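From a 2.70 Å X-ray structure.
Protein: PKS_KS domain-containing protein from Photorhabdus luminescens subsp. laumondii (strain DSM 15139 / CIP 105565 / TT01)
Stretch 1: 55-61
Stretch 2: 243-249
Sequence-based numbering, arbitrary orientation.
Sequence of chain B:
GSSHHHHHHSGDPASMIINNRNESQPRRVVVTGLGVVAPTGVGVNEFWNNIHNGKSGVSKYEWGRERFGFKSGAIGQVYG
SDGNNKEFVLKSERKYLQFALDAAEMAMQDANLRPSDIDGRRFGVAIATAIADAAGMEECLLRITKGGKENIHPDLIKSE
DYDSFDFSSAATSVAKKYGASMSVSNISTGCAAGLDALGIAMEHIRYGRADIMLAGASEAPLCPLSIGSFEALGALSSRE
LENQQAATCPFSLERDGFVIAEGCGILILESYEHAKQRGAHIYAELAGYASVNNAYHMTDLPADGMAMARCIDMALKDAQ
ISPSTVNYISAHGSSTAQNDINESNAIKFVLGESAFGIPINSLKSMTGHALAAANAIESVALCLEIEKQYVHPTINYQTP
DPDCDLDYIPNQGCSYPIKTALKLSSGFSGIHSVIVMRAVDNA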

# COMPACT_ATOMS: atom_id res chain seq x y z
N LYS B 55 -15.44 26.55 -1.28
CA LYS B 55 -15.95 26.38 0.10
C LYS B 55 -15.16 25.27 0.80
O LYS B 55 -15.06 24.16 0.22
N SER B 56 -14.61 25.56 1.98
CA SER B 56 -13.85 24.60 2.82
C SER B 56 -14.81 23.55 3.39
O SER B 56 -15.92 23.93 3.83
N GLY B 57 -14.41 22.27 3.36
CA GLY B 57 -15.11 21.15 4.00
C GLY B 57 -14.45 20.76 5.32
O GLY B 57 -14.87 19.74 5.90
N VAL B 58 -13.47 21.55 5.77
CA VAL B 58 -12.71 21.31 7.03
C VAL B 58 -13.59 21.74 8.21
O VAL B 58 -14.17 22.84 8.14
N SER B 59 -13.68 20.90 9.24
CA SER B 59 -14.45 21.12 10.49
C SER B 59 -13.50 21.20 11.68
O SER B 59 -12.51 20.44 11.70
N LYS B 60 -13.78 22.08 12.64
CA LYS B 60 -13.10 22.13 13.96
C LYS B 60 -13.60 20.95 14.81
O LYS B 60 -14.81 20.67 14.76
N TYR B 61 -12.70 20.29 15.54
CA TYR B 61 -13.02 19.14 16.43
C TYR B 61 -12.37 19.37 17.80
O TYR B 61 -11.29 20.00 17.87
N ASN B 243 -9.12 30.89 12.66
CA ASN B 243 -9.91 30.06 11.71
C ASN B 243 -9.17 28.74 11.47
O ASN B 243 -8.05 28.78 10.92
N GLN B 244 -9.77 27.61 11.86
CA GLN B 244 -9.17 26.25 11.76
C GLN B 244 -9.25 25.73 10.32
O GLN B 244 -8.49 24.80 9.99
N GLN B 245 -10.12 26.32 9.49
CA GLN B 245 -10.26 25.98 8.04
C GLN B 245 -9.01 26.42 7.28
O GLN B 245 -8.71 25.79 6.24
N ALA B 246 -8.30 27.44 7.77
CA ALA B 246 -7.08 28.02 7.16
C ALA B 246 -5.85 27.16 7.48
O ALA B 246 -4.79 27.42 6.88
N ALA B 247 -5.98 26.18 8.39
CA ALA B 247 -4.89 25.30 8.85
C ALA B 247 -4.27 24.54 7.67
O ALA B 247 -3.05 24.29 7.71
N THR B 248 -5.08 24.18 6.67
CA THR B 248 -4.63 23.59 5.38
C THR B 248 -4.54 24.72 4.34
O THR B 248 -5.60 25.20 3.89
N CYS B 249 -3.31 25.13 3.99
CA CYS B 249 -3.00 26.23 3.04
C CYS B 249 -1.83 25.83 2.15
O CYS B 249 -0.69 26.22 2.40

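A single hydrogen bond ties these two stretches together, and it runs from a side chain to the backbone: Gln245 NE2 donates to Val58 O over 3.2 Å, with an N-H...acceptor angle of 163°, while the rest is van der Waals packing, centered on Val58 but extending to Ser56 and Lys60. Neither stretch offers a regular helix or strand to the other. Residues 55-61 are largely extended but interrupted at Gly57 (phi/psi -101/7), whereas 244-247 hold helical backbone angles, stabilized by a bond of 3.3 Å from Ala247 N to Gln244 O and a weak one of 3.4 Å from Ala246 N to Asn243 O. The chain segments come close at Val58 and Gln245, whose CA atoms lie 5.4 Å apart, and at Lys60 and Gln244, with CA atoms 6.1 Å apart.

Gln245 leaves its backbone sideways to the contact. Its chi1 of -69° (m) and chi2 of -174° (t) carry the amide across stretch 1, so that NE2 reaches the carbonyl of Val58 while CG passes 4.4 Å from Val58 CB. The aliphatic part of the same side chain also meets Ser56, where Gln245 CB lies 3.7 Å from Ser56 OG. That approach is a packing contact, since a carbon offers the hydroxyl no polar partner. Ser56 points toward stretch 2 in the t rotamer, and its OG accepts a hydrogen bond of 3.3 Å from Val58 N, at an angle of 160°. The hydroxyl thus bridges back over Gly57 to its own chain, and the backbone N and O of Val58 are both engaged by side chains, one from each stretch.

Val58 is buried and points toward stretch 2, its chi1 of -178° (t) setting the two methyl groups against different neighbors. CG2 meets the methyl of Thr248, with Val58 CG2 3.8 Å from Thr248 CG2; CG1 lies against the Gln244 carbonyl, with Val58 CG1 4.0 Å from Gln244 O. Thr248, also buried and pointing toward stretch 1, adopts the t rotamer at 174°; its methyl serves this nonpolar contact, and OG1 is hydrogen-bonded elsewhere in the structure.

At Lys60 the packing is looser. Its side chain leaves sideways and is fully extended, t at all four chi angles, and Lys60 CG comes within 4.1 Å of Gln244 CG. Gln244 points toward stretch 1; its chi1 of -76° (m) places CG against the lysine, and its chi2 of -68° (m) then turns the amide. Neither the ammonium of Lys60 nor the amide of Gln244 makes a hydrogen bond across the contact.

The remaining residues contribute little. Lys55 and Ser59 point away, as does Ala246 in stretch 2, and Gly57 has no side chain. Contacts fall on alternate residues, Ser56, Val58 and Lys60, with Ser56 and Val58 pointing toward stretch 2 and Lys60 sideways. Together the two surfaces bury 299 Å², both sides summed.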

# COMPACT_ATOMS: atom_id res chain seq x y z
CB LYS B 55 -17.45 26.05 0.10
CG LYS B 55 -18.13 26.13 1.46
CD LYS B 55 -19.60 25.81 1.43
CE LYS B 55 -20.27 25.98 2.78
NZ LYS B 55 -21.71 25.64 2.73
CB SER B 56 -13.11 25.31 3.92
OG SER B 56 -12.34 24.40 4.69
CB VAL B 58 -11.36 22.05 7.05
CG1 VAL B 58 -10.57 21.76 8.31
CG2 VAL B 58 -10.52 21.73 5.82
CB SER B 59 -15.48 20.04 10.69
OG SER B 59 -16.23 19.81 9.50
CB LYS B 60 -13.37 23.47 14.66
CG LYS B 60 -12.62 23.67 15.97
CD LYS B 60 -12.95 24.97 16.66
CE LYS B 60 -12.20 25.14 17.97
NZ LYS B 60 -12.66 26.34 18.71
CB TYR B 61 -12.62 17.82 15.77
CG TYR B 61 -11.17 17.42 15.89
CD1 TYR B 61 -10.16 18.13 15.25
CD2 TYR B 61 -10.80 16.30 16.62
CE1 TYR B 61 -8.83 17.75 15.35
CE2 TYR B 61 -9.47 15.91 16.73
CZ TYR B 61 -8.48 16.64 16.09
OH TYR B 61 -7.18 16.26 16.19
CB ASN B 243 -10.17 30.80 10.40
CG ASN B 243 -11.10 30.06 9.46
OD1 ASN B 243 -12.01 29.36 9.89
ND2 ASN B 243 -10.88 30.21 8.16
CB GLN B 244 -9.87 25.28 12.73
CG GLN B 244 -9.46 25.48 14.18
CD GLN B 244 -8.03 25.10 14.45
OE1 GLN B 244 -7.48 24.19 13.84
NE2 GLN B 244 -7.40 25.81 15.38
CB GLN B 245 -11.51 26.64 7.46
CG GLN B 245 -12.81 26.06 7.99
CD GLN B 245 -14.03 26.62 7.29
OE1 GLN B 245 -14.06 27.78 6.90
NE2 GLN B 245 -15.04 25.79 7.13
CB ALA B 246 -6.90 29.44 7.63
CB ALA B 247 -5.40 24.35 9.91
CB THR B 248 -5.52 22.41 4.94
OG1 THR B 248 -5.09 22.00 3.64
CG2 THR B 248 -7.00 22.72 4.91
CB CYS B 249 -2.69 27.53 3.80
SG CYS B 249 -1.49 27.31 5.14